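Local coordinates for pollen-specific leucine-rich repeat extensin-like protein 1 (Arabidopsis thaliana, PDB 6TME), which probably binds a small partner protein through its leucine-rich repeats and acts in the cell wall of pollen and growing pollen tubes, at residues R151-F156 / Y173-G178; N196-S201 / H219-G224; T261-S266 / M287-N292; S314-N319 / T338-Q343. All blocks are in the same frame, centred on the assembly; numbering follows the deposited sequence.

Contact 1 of 4, residues R151-F156 / Y173-G178; sequences RFVGPF and YNDFEG. With SO4 (sulfate ion), chain H.
N174 meets F152 first. Its OD1 accepts the F152 N-H at 3.2 Å, with the donor tilted 33° from the amide plane; the two side chains lie side by side and point the same way. With CG beside the backbone N (chi1 -77°), the amide lies alongside F152 CB and CD2. ND2 is spent on I171 O and V147 O, so an amide suits this place: it can accept and donate at once. D175 then gives its N-H to F152 O at 2.8 Å, and its side chain slants across that of V153, CB 3.6 Å from CG1, on the outer, exposed face; D175 O takes the N-H of G154. F176 turns to the other face, where it is buried and lies beside F152 with CZ 3.5 Å from F152 CB. G154 O sits at the edge of the F176 ring, 3.3 Å from CD1. The same oxygen accepts E177 N at 3.1 Å. The positive phi of G154 (91°) would press any CB against the preceding carbonyl, which explains the glycine. Beyond it, a water joins E177 O to F156 N. N174 belongs to the asparagine ladder of a plant-type leucine-rich repeat solenoid, and F176, two places on, stacks inside from turn to turn.

Contact 2 of 4, residues N196-S201 / H219-G224; sequences NNRFES and HNKFSG. With EDO (1,2-ethanediol), chain U.
K221 N donates to F199 O at 2.7 Å, the shortest polar bond of this pairing. The residue before it, N220, lies beside F199, ring and amide planes 38° apart. The F199 N-H points to N220 OD1, though that oxygen is crowded in the model and its place is less sure; N220 ND2 donates to F217 O and L194 O. Farther on, S223 N donates to S201 O at 3.0 Å. On the buried face F199 and F222 both hold CG anti to the carbonyl carbon (chi1 -65° and -72°), and the side chains run side by side, F222 CZ standing 3.5 Å from F199 CB; S201 O meets the edge of the F222 ring at CD1, 3.2 Å away. On the exposed face E200 CG and K221 CB touch at 3.8 Å; the charged ends do not pair, since E200 OE2 is 6.1 Å from K221 NZ. At the start of the segments N196 OD1 comes to the edge of the H219 imidazole, 3.5 Å from CD2; both residues also pack on apolar side chains of another protein chain. The chemistry is thus divided by face: aromatic rings fill the interior, the N220 carboxamide serves buried backbone groups there, and long charged chains, suited to water, spread over the outside.

Contact 3 of 4, residues T261-S266 / M287-N292; sequences TVFDAS and MDFSYN
D264 and D288 stand side by side and point the same way, their carboxylate planes 44° apart. The parallel pairing of the two residues puts both side chains on one face; in each, CG is anti to the backbone N (chi1 -165° and -172°), and the carboxylates end with OD2 to OD2 3.4 Å apart. Such closeness of like charges would favour one of them carrying a proton, or partners that offset the repulsion: D264 OD2 has a hydrogen bond from an aromatic side chain of another protein chain, and D288 OD2 a weak one with a glycan sugar. The OD1 atoms are each gripped twice, in matching Asx turns. D264 OD1 accepts S266 N and, on its syn lone pair, S266 OG at 2.9 Å; D288 OD1 accepts S290 N at 2.8 Å and S290 OG likewise on its syn side. Aspartate followed two places on by serine suits this turn because one oxygen can take both donors. The serines pack together, S266 CB 3.3 Å from S290 OG.

Across the strands F263 and F289 slant past each other, CE1 to CE1 3.9 Å, and the small CB of A265 fits at the edge of the F289 ring. N292 ND2 divides its two protons between A265 O, at 3.0 Å, and F289 O, both in the amide plane. The backbones pair through D288 N to F263 O and A265 N to D288 O. Short parallel strands, one to a turn, with buried phenylalanines are those of a leucine-rich repeat solenoid. Strand 238-240 lies beyond 262-264, where I239 meets F263; strand 310-312 lies beyond 286-288, F311 touching F289 and T312 touching D288.

Contact 4 of 4, residues S314-N319 / T338-Q343; sequences SYNFFN and TSNCLQ. With SO4 (sulfate ion), chain Q.
In the last turns of the asparagine ladder, N340 lies alongside F318 and accepts its backbone N-H on OD1 at 3.0 Å, the ring and amide planes 48° apart. N340 ND2 is used by F313 O, so the buried amide is occupied at both ends. Before it, S339 puts CB over one face of the Y315 ring, 3.7 Å from the centroid, a CH-pi contact. Its OG, anti to the backbone N (chi1 -167°), rides 3.4 Å from Y315 CD1. A small residue can lie flat against this ring, which also stacks with Y291. Y315 N donates to T338 O at 2.7 Å and N316 N to S339 O at 3.2 Å. The carbonyl oxygens of N316 and S339 face each other as two acceptors, and K349 NZ bonds to both while its cation also meets the F317 ring.

C341 follows, its N bound to F318 O at 2.7 Å. SG stands at the edge of the F317 ring, 5.3 Å from the centroid, a sulfur-aromatic contact, and is tied to C354 by a disulfide. L342 brings CD2 to 3.6 Å from F318 O, and a water joins N319 O to Q343 N. Helix 351-358 closes over C341 and F317 through V358 and V357. A final repeat turn covered by a disulfide-linked helical segment is consistent with the disulfide-bonded C-terminal caps found on extracellular leucine-rich repeat domains.

From the N terminus the four contacts follow one another in series, each closing a single turn of the solenoid, with 16 to 20 residues between its segments; none nests in or crosses another. Contacts 1 and 2 are adjoining turns: strand 175-178 of contact 1 continues into the parallel sheet of contact 2, pairing directly with 198-201, and the N197 amide also reaches back to F176 N. Contact 3 lies further along, about 17 Å from contact 2 between centres, on the long row of parallel strands, one to each turn, where the chain leaves it. It adjoins contact 4, where Y291 N meets S314 O and F289 O meets the N316 amide. Contact 4 ends the series by joining the final turns to the C-terminal cap.

Contact 1 of 4, residues R151-F156 / Y173-G178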
# COMPACT_ATOMS: atom_id res chain seq x y z
N ARG A 151 11.69 3.15 -11.64
CA ARG A 151 11.29 3.28 -13.04
C ARG A 151 10.92 1.92 -13.62
O ARG A 151 11.18 1.64 -14.79
CB ARG A 151 12.40 3.94 -13.86
CG ARG A 151 12.80 5.32 -13.33
CD ARG A 151 11.73 6.33 -13.72
NE ARG A 151 12.00 7.67 -13.21
CZ ARG A 151 11.36 8.20 -12.17
NH1 ARG A 151 10.44 7.49 -11.53
NH2 ARG A 151 11.65 9.42 -11.76
N PHE A 152 10.33 1.06 -12.80
CA PHE A 152 9.88 -0.22 -13.30
C PHE A 152 8.61 -0.06 -14.13
O PHE A 152 7.81 0.86 -13.92
CB PHE A 152 9.65 -1.18 -12.15
CG PHE A 152 10.90 -1.54 -11.41
CD1 PHE A 152 11.92 -2.23 -12.06
CD2 PHE A 152 11.05 -1.18 -10.08
CE1 PHE A 152 13.07 -2.58 -11.38
CE2 PHE A 152 12.20 -1.52 -9.40
CZ PHE A 152 13.21 -2.23 -10.05
N VAL A 153 8.42 -0.98 -15.08
CA VAL A 153 7.38 -0.86 -16.10
C VAL A 153 6.80 -2.23 -16.44
O VAL A 153 7.43 -3.27 -16.25
CB VAL A 153 7.90 -0.19 -17.40
CG1 VAL A 153 8.12 1.29 -17.20
CG2 VAL A 153 9.18 -0.89 -17.88
N GLY A 154 5.59 -2.20 -17.00
CA GLY A 154 5.01 -3.37 -17.60
C GLY A 154 4.19 -4.16 -16.61
O GLY A 154 3.81 -3.67 -15.54
N PRO A 155 3.92 -5.42 -16.94
CA PRO A 155 2.96 -6.21 -16.16
C PRO A 155 3.38 -6.42 -14.71
O PRO A 155 4.56 -6.35 -14.36
CB PRO A 155 2.93 -7.55 -16.91
CG PRO A 155 3.45 -7.23 -18.30
CD PRO A 155 4.49 -6.17 -18.08
N PHE A 156 2.37 -6.68 -13.87
CA PHE A 156 2.61 -6.93 -12.46
C PHE A 156 3.79 -7.89 -12.30
O PHE A 156 3.87 -8.89 -13.02
CB PHE A 156 1.35 -7.51 -11.82
CG PHE A 156 1.48 -7.79 -10.36
CD1 PHE A 156 2.06 -8.95 -9.90
CD2 PHE A 156 1.03 -6.86 -9.43
CE1 PHE A 156 2.19 -9.20 -8.53
CE2 PHE A 156 1.15 -7.10 -8.07
CZ PHE A 156 1.74 -8.27 -7.62
N TYR A 173 4.36 3.56 -6.97
CA TYR A 173 5.08 4.65 -7.62
C TYR A 173 6.05 4.14 -8.69
O TYR A 173 7.21 4.55 -8.77
CB TYR A 173 5.81 5.52 -6.60
CG TYR A 173 4.94 6.63 -6.10
CD1 TYR A 173 4.61 7.71 -6.92
CD2 TYR A 173 4.40 6.58 -4.82
CE1 TYR A 173 3.77 8.74 -6.46
CE2 TYR A 173 3.60 7.58 -4.35
CZ TYR A 173 3.28 8.66 -5.17
OH TYR A 173 2.47 9.63 -4.66
N ASN A 174 5.56 3.23 -9.52
CA ASN A 174 6.30 2.76 -10.68
C ASN A 174 5.36 2.94 -11.87
O ASN A 174 4.45 3.77 -11.84
CB ASN A 174 6.76 1.32 -10.49
CG ASN A 174 7.96 1.21 -9.58
OD1 ASN A 174 9.07 1.58 -9.96
ND2 ASN A 174 7.75 0.69 -8.37
N ASP A 175 5.58 2.17 -12.92
CA ASP A 175 4.73 2.18 -14.10
C ASP A 175 4.28 0.77 -14.42
O ASP A 175 4.27 0.35 -15.58
CB ASP A 175 5.46 2.81 -15.29
CG ASP A 175 4.52 3.10 -16.46
OD1 ASP A 175 3.30 3.13 -16.26
OD2 ASP A 175 5.02 3.26 -17.60
N PHE A 176 3.94 -0.00 -13.39
CA PHE A 176 3.26 -1.27 -13.62
C PHE A 176 1.84 -1.03 -14.13
O PHE A 176 1.20 -0.01 -13.83
CB PHE A 176 3.24 -2.10 -12.33
CG PHE A 176 4.61 -2.53 -11.87
CD1 PHE A 176 5.36 -3.44 -12.62
CD2 PHE A 176 5.16 -2.03 -10.69
CE1 PHE A 176 6.61 -3.84 -12.20
CE2 PHE A 176 6.42 -2.42 -10.27
CZ PHE A 176 7.15 -3.32 -11.03
N GLU A 177 1.34 -1.96 -14.94
CA GLU A 177 0.08 -1.72 -15.62
C GLU A 177 -0.60 -3.04 -15.95
O GLU A 177 -0.05 -4.12 -15.71
CB GLU A 177 0.31 -0.89 -16.88
CG GLU A 177 1.26 -1.56 -17.85
CD GLU A 177 0.54 -2.50 -18.80
OE1 GLU A 177 -0.46 -2.06 -19.42
OE2 GLU A 177 0.97 -3.69 -18.88
N GLY A 178 -1.79 -2.95 -16.53
CA GLY A 178 -2.56 -4.15 -16.84
C GLY A 178 -3.36 -4.64 -15.65
O GLY A 178 -3.56 -3.94 -14.65
S SO4 H . 14.12 10.68 -13.15
O1 SO4 H . 15.03 11.34 -14.07
O2 SO4 H . 14.62 10.56 -11.79
O3 SO4 H . 13.88 9.36 -13.71
O4 SO4 H . 12.89 11.46 -13.06
O HOH W 1 8.46 6.97 -9.52
O HOH W 2 -0.48 -6.56 -15.15

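Contact 2 of 4, residues N196-S201 / H219-G224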
# COMPACT_ATOMS: atom_id res chain seq x y z
N ASN A 196 -0.35 4.38 -7.18
CA ASN A 196 0.42 5.19 -8.13
C ASN A 196 1.17 4.32 -9.13
O ASN A 196 2.39 4.40 -9.31
CB ASN A 196 1.39 6.12 -7.40
CG ASN A 196 0.68 7.24 -6.69
OD1 ASN A 196 0.17 7.07 -5.58
ND2 ASN A 196 0.65 8.41 -7.33
N ASN A 197 0.39 3.46 -9.78
CA ASN A 197 0.87 2.71 -10.93
C ASN A 197 -0.13 2.99 -12.06
O ASN A 197 -0.85 3.99 -12.07
CB ASN A 197 1.03 1.24 -10.56
CG ASN A 197 2.35 0.96 -9.90
OD1 ASN A 197 3.38 0.91 -10.57
ND2 ASN A 197 2.34 0.86 -8.57
N ARG A 198 -0.19 2.08 -13.01
CA ARG A 198 -1.19 2.18 -14.06
C ARG A 198 -1.97 0.88 -14.19
O ARG A 198 -2.35 0.48 -15.28
CB ARG A 198 -0.53 2.59 -15.37
CG ARG A 198 -0.00 4.01 -15.35
CD ARG A 198 -1.18 5.01 -15.38
NE ARG A 198 -1.49 5.44 -16.75
CZ ARG A 198 -2.31 6.43 -17.09
NH1 ARG A 198 -2.94 7.13 -16.15
NH2 ARG A 198 -2.50 6.73 -18.36
N PHE A 199 -2.23 0.21 -13.07
CA PHE A 199 -3.09 -0.96 -13.09
C PHE A 199 -4.50 -0.60 -13.55
O PHE A 199 -5.00 0.50 -13.31
CB PHE A 199 -3.16 -1.61 -11.71
CG PHE A 199 -1.84 -2.17 -11.25
CD1 PHE A 199 -1.18 -3.12 -12.01
CD2 PHE A 199 -1.27 -1.74 -10.05
CE1 PHE A 199 0.06 -3.64 -11.59
CE2 PHE A 199 -0.04 -2.24 -9.63
CZ PHE A 199 0.63 -3.20 -10.39
N GLU A 200 -5.16 -1.57 -14.19
CA GLU A 200 -6.47 -1.39 -14.80
C GLU A 200 -7.39 -2.55 -14.43
O GLU A 200 -7.02 -3.49 -13.71
CB GLU A 200 -6.34 -1.28 -16.32
CG GLU A 200 -6.07 0.13 -16.82
CD GLU A 200 -6.46 0.32 -18.29
OE1 GLU A 200 -6.28 -0.63 -19.10
OE2 GLU A 200 -6.98 1.41 -18.64
N SER A 201 -8.62 -2.47 -14.93
CA SER A 201 -9.66 -3.45 -14.68
C SER A 201 -9.97 -3.63 -13.20
O SER A 201 -9.76 -2.71 -12.40
CB SER A 201 -9.32 -4.79 -15.31
OG SER A 201 -9.90 -4.85 -16.60
N HIS A 219 -4.72 5.79 -6.92
CA HIS A 219 -4.08 6.37 -8.11
C HIS A 219 -3.66 5.30 -9.12
O HIS A 219 -2.50 5.20 -9.56
CB HIS A 219 -2.89 7.25 -7.72
CG HIS A 219 -3.29 8.41 -6.86
ND1 HIS A 219 -4.33 9.25 -7.19
CD2 HIS A 219 -2.83 8.84 -5.66
CE1 HIS A 219 -4.48 10.16 -6.24
NE2 HIS A 219 -3.58 9.92 -5.30
N ASN A 220 -4.63 4.47 -9.48
CA ASN A 220 -4.49 3.57 -10.61
C ASN A 220 -5.67 3.84 -11.54
O ASN A 220 -6.34 4.88 -11.43
CB ASN A 220 -4.38 2.13 -10.11
CG ASN A 220 -3.00 1.82 -9.60
OD1 ASN A 220 -2.06 1.68 -10.39
ND2 ASN A 220 -2.85 1.76 -8.26
N LYS A 221 -5.96 2.91 -12.43
CA LYS A 221 -7.15 2.97 -13.27
C LYS A 221 -7.99 1.72 -13.08
O LYS A 221 -8.44 1.10 -14.03
CB LYS A 221 -6.80 3.20 -14.74
CG LYS A 221 -6.16 4.59 -15.02
CD LYS A 221 -7.18 5.75 -14.94
CE LYS A 221 -7.44 6.45 -16.29
NZ LYS A 221 -8.90 6.82 -16.53
N PHE A 222 -8.18 1.33 -11.83
CA PHE A 222 -9.12 0.28 -11.49
C PHE A 222 -10.56 0.72 -11.75
O PHE A 222 -10.93 1.88 -11.51
CB PHE A 222 -8.98 -0.11 -10.03
CG PHE A 222 -7.73 -0.86 -9.74
CD1 PHE A 222 -7.59 -2.18 -10.15
CD2 PHE A 222 -6.69 -0.26 -9.03
CE1 PHE A 222 -6.43 -2.89 -9.86
CE2 PHE A 222 -5.54 -0.95 -8.74
CZ PHE A 222 -5.40 -2.28 -9.15
N SER A 223 -11.40 -0.23 -12.17
CA SER A 223 -12.77 0.06 -12.54
C SER A 223 -13.70 -1.02 -12.00
O SER A 223 -13.27 -2.05 -11.49
CB SER A 223 -12.92 0.16 -14.06
OG SER A 223 -12.57 -1.06 -14.67
N GLY A 224 -14.99 -0.76 -12.12
CA GLY A 224 -15.97 -1.69 -11.60
C GLY A 224 -16.25 -1.43 -10.14
O GLY A 224 -15.99 -0.35 -9.60
C1 EDO U . -4.86 10.38 -16.59
O1 EDO U . -5.96 9.85 -15.84
C2 EDO U . -5.15 10.34 -18.09
O2 EDO U . -4.92 9.02 -18.59

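Contact 3 of 4, residues T261-S266 / M287-N292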
# COMPACT_ATOMS: atom_id res chain seq x y z
N THR A 261 -9.19 1.17 10.64
CA THR A 261 -9.02 2.54 11.12
C THR A 261 -9.04 3.58 10.01
O THR A 261 -9.23 4.77 10.29
CB THR A 261 -7.69 2.69 11.87
OG1 THR A 261 -6.60 2.35 11.00
CG2 THR A 261 -7.67 1.81 13.10
N VAL A 262 -8.78 3.17 8.77
CA VAL A 262 -8.63 4.08 7.64
C VAL A 262 -9.38 3.45 6.49
O VAL A 262 -8.97 2.40 5.98
CB VAL A 262 -7.16 4.31 7.24
CG1 VAL A 262 -7.14 5.16 5.96
CG2 VAL A 262 -6.36 4.98 8.35
N PHE A 263 -10.45 4.09 6.06
CA PHE A 263 -11.20 3.66 4.88
C PHE A 263 -11.37 4.87 3.97
O PHE A 263 -12.18 5.76 4.25
CB PHE A 263 -12.55 3.04 5.25
CG PHE A 263 -13.20 2.33 4.09
CD1 PHE A 263 -13.90 3.05 3.14
CD2 PHE A 263 -13.05 0.97 3.92
CE1 PHE A 263 -14.45 2.41 2.05
CE2 PHE A 263 -13.60 0.33 2.82
CZ PHE A 263 -14.30 1.05 1.89
N ASP A 264 -10.62 4.90 2.88
CA ASP A 264 -10.63 6.05 1.98
C ASP A 264 -11.05 5.58 0.58
O ASP A 264 -10.31 4.84 -0.08
CB ASP A 264 -9.26 6.73 1.97
CG ASP A 264 -9.29 8.12 1.35
OD1 ASP A 264 -10.03 8.32 0.35
OD2 ASP A 264 -8.57 9.02 1.85
N ALA A 265 -12.24 6.00 0.15
CA ALA A 265 -12.80 5.63 -1.15
C ALA A 265 -12.94 6.84 -2.06
O ALA A 265 -13.71 6.79 -3.03
CB ALA A 265 -14.15 4.94 -0.97
N SER A 266 -12.16 7.88 -1.81
CA SER A 266 -12.46 9.16 -2.43
C SER A 266 -11.98 9.20 -3.88
O SER A 266 -11.10 8.43 -4.31
CB SER A 266 -11.84 10.31 -1.63
OG SER A 266 -10.42 10.29 -1.68
N MET A 287 -12.16 8.38 7.59
CA MET A 287 -13.11 7.88 6.61
C MET A 287 -13.37 8.99 5.61
O MET A 287 -13.79 10.09 6.00
CB MET A 287 -14.42 7.41 7.28
CG MET A 287 -15.24 6.49 6.36
SD MET A 287 -16.38 5.38 7.22
CE MET A 287 -17.45 6.54 8.04
N ASP A 288 -13.09 8.71 4.34
CA ASP A 288 -13.11 9.71 3.27
C ASP A 288 -13.92 9.15 2.11
O ASP A 288 -13.49 8.19 1.46
CB ASP A 288 -11.69 10.06 2.80
CG ASP A 288 -11.66 11.24 1.80
OD1 ASP A 288 -12.72 11.66 1.30
OD2 ASP A 288 -10.58 11.78 1.52
N PHE A 289 -15.08 9.75 1.84
CA PHE A 289 -15.86 9.40 0.65
C PHE A 289 -15.94 10.54 -0.34
O PHE A 289 -16.78 10.50 -1.24
CB PHE A 289 -17.28 8.97 1.02
CG PHE A 289 -17.35 7.75 1.88
CD1 PHE A 289 -16.86 6.55 1.43
CD2 PHE A 289 -17.95 7.79 3.11
CE1 PHE A 289 -16.94 5.42 2.21
CE2 PHE A 289 -18.04 6.67 3.89
CZ PHE A 289 -17.53 5.49 3.45
N SER A 290 -15.10 11.57 -0.17
CA SER A 290 -15.23 12.76 -1.02
C SER A 290 -15.09 12.40 -2.50
O SER A 290 -14.53 11.36 -2.88
CB SER A 290 -14.18 13.81 -0.62
OG SER A 290 -12.89 13.43 -1.06
N TYR A 291 -15.64 13.27 -3.35
CA TYR A 291 -15.48 13.21 -4.81
C TYR A 291 -16.02 11.90 -5.37
O TYR A 291 -15.31 11.11 -6.00
CB TYR A 291 -14.02 13.41 -5.21
CG TYR A 291 -13.53 14.80 -4.99
CD1 TYR A 291 -13.76 15.79 -5.94
CD2 TYR A 291 -12.81 15.12 -3.84
CE1 TYR A 291 -13.32 17.07 -5.75
CE2 TYR A 291 -12.36 16.41 -3.63
CZ TYR A 291 -12.61 17.38 -4.59
OH TYR A 291 -12.16 18.67 -4.40
N ASN A 292 -17.30 11.68 -5.13
CA ASN A 292 -18.00 10.54 -5.68
C ASN A 292 -19.35 11.04 -6.17
O ASN A 292 -19.54 12.23 -6.42
CB ASN A 292 -18.06 9.44 -4.62
CG ASN A 292 -16.81 8.60 -4.61
OD1 ASN A 292 -16.52 7.91 -5.59
ND2 ASN A 292 -16.05 8.66 -3.53

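Contact 4 of 4, residues S314-N319 / T338-Q343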
# COMPACT_ATOMS: atom_id res chain seq x y z
N SER A 314 -17.34 15.39 1.21
CA SER A 314 -17.55 16.53 0.34
C SER A 314 -17.60 16.09 -1.13
O SER A 314 -17.19 14.98 -1.48
CB SER A 314 -16.45 17.55 0.58
OG SER A 314 -15.24 17.03 0.11
N TYR A 315 -18.09 16.98 -1.99
CA TYR A 315 -18.21 16.72 -3.43
C TYR A 315 -18.94 15.40 -3.69
O TYR A 315 -18.40 14.45 -4.28
CB TYR A 315 -16.85 16.72 -4.11
CG TYR A 315 -16.23 18.06 -4.01
CD1 TYR A 315 -16.53 19.04 -4.95
CD2 TYR A 315 -15.39 18.37 -2.95
CE1 TYR A 315 -15.99 20.31 -4.84
CE2 TYR A 315 -14.84 19.64 -2.84
CZ TYR A 315 -15.15 20.60 -3.79
OH TYR A 315 -14.62 21.85 -3.69
N ASN A 316 -20.20 15.38 -3.25
CA ASN A 316 -21.13 14.28 -3.52
C ASN A 316 -22.50 14.91 -3.79
O ASN A 316 -22.61 16.10 -4.13
CB ASN A 316 -21.11 13.29 -2.35
CG ASN A 316 -19.88 12.40 -2.39
OD1 ASN A 316 -19.75 11.57 -3.29
ND2 ASN A 316 -18.95 12.59 -1.45
N PHE A 317 -23.56 14.13 -3.66
CA PHE A 317 -24.91 14.71 -3.77
C PHE A 317 -25.77 14.35 -2.57
O PHE A 317 -26.94 13.99 -2.70
CB PHE A 317 -25.61 14.26 -5.05
CG PHE A 317 -24.86 14.55 -6.31
CD1 PHE A 317 -25.13 15.67 -7.05
CD2 PHE A 317 -23.87 13.68 -6.75
CE1 PHE A 317 -24.45 15.95 -8.21
CE2 PHE A 317 -23.19 13.94 -7.92
CZ PHE A 317 -23.48 15.09 -8.65
N PHE A 318 -25.20 14.42 -1.36
CA PHE A 318 -26.01 14.22 -0.17
C PHE A 318 -27.02 15.37 -0.04
O PHE A 318 -26.68 16.55 -0.23
CB PHE A 318 -25.12 14.12 1.07
CG PHE A 318 -24.16 12.93 1.04
CD1 PHE A 318 -24.63 11.63 1.18
CD2 PHE A 318 -22.79 13.13 0.89
CE1 PHE A 318 -23.75 10.54 1.16
CE2 PHE A 318 -21.91 12.05 0.85
CZ PHE A 318 -22.39 10.76 1.00
N ASN A 319 -28.27 15.03 0.26
CA ASN A 319 -29.31 16.03 0.43
C ASN A 319 -29.79 16.14 1.87
O ASN A 319 -30.71 16.92 2.14
CB ASN A 319 -30.51 15.76 -0.51
CG ASN A 319 -31.23 14.44 -0.20
OD1 ASN A 319 -30.80 13.64 0.63
ND2 ASN A 319 -32.35 14.22 -0.88
N THR A 338 -18.58 20.18 2.07
CA THR A 338 -18.54 21.07 0.92
C THR A 338 -19.07 20.41 -0.35
O THR A 338 -18.78 19.25 -0.64
CB THR A 338 -17.08 21.51 0.69
OG1 THR A 338 -16.57 22.10 1.89
CG2 THR A 338 -16.94 22.45 -0.48
N SER A 339 -19.85 21.18 -1.13
CA SER A 339 -20.30 20.77 -2.44
C SER A 339 -21.14 19.50 -2.38
O SER A 339 -20.86 18.51 -3.06
CB SER A 339 -19.14 20.59 -3.41
OG SER A 339 -19.63 20.48 -4.74
N ASN A 340 -22.16 19.54 -1.54
CA ASN A 340 -23.19 18.53 -1.62
C ASN A 340 -24.50 19.20 -2.02
O ASN A 340 -24.48 20.23 -2.70
CB ASN A 340 -23.28 17.80 -0.29
CG ASN A 340 -22.33 16.60 -0.20
OD1 ASN A 340 -22.51 15.59 -0.88
ND2 ASN A 340 -21.28 16.75 0.58
N CYS A 341 -25.63 18.64 -1.59
CA CYS A 341 -26.93 19.24 -1.86
C CYS A 341 -27.67 19.52 -0.57
O CYS A 341 -28.81 19.09 -0.40
CB CYS A 341 -27.76 18.29 -2.73
SG CYS A 341 -26.99 17.91 -4.30
N LEU A 342 -27.03 20.19 0.38
CA LEU A 342 -27.61 20.37 1.70
C LEU A 342 -28.15 21.78 1.85
O LEU A 342 -27.43 22.75 1.60
CB LEU A 342 -26.58 20.10 2.79
CG LEU A 342 -25.85 18.77 2.65
CD1 LEU A 342 -24.52 18.85 3.40
CD2 LEU A 342 -26.71 17.63 3.17
N GLN A 343 -29.40 21.89 2.28
CA GLN A 343 -29.95 23.20 2.62
C GLN A 343 -29.25 23.75 3.86
O GLN A 343 -28.84 23.01 4.75
CB GLN A 343 -31.46 23.11 2.87
CG GLN A 343 -32.30 22.78 1.63
CD GLN A 343 -32.87 21.38 1.70
OE1 GLN A 343 -33.55 21.03 2.66
NE2 GLN A 343 -32.57 20.56 0.69
S SO4 Q . -12.76 21.72 1.15
O1 SO4 Q . -12.62 22.51 -0.07
O2 SO4 Q . -11.46 21.58 1.80
O3 SO4 Q . -13.67 22.39 2.09
O4 SO4 Q . -13.27 20.39 0.81
O HOH W 3 -30.48 19.14 3.54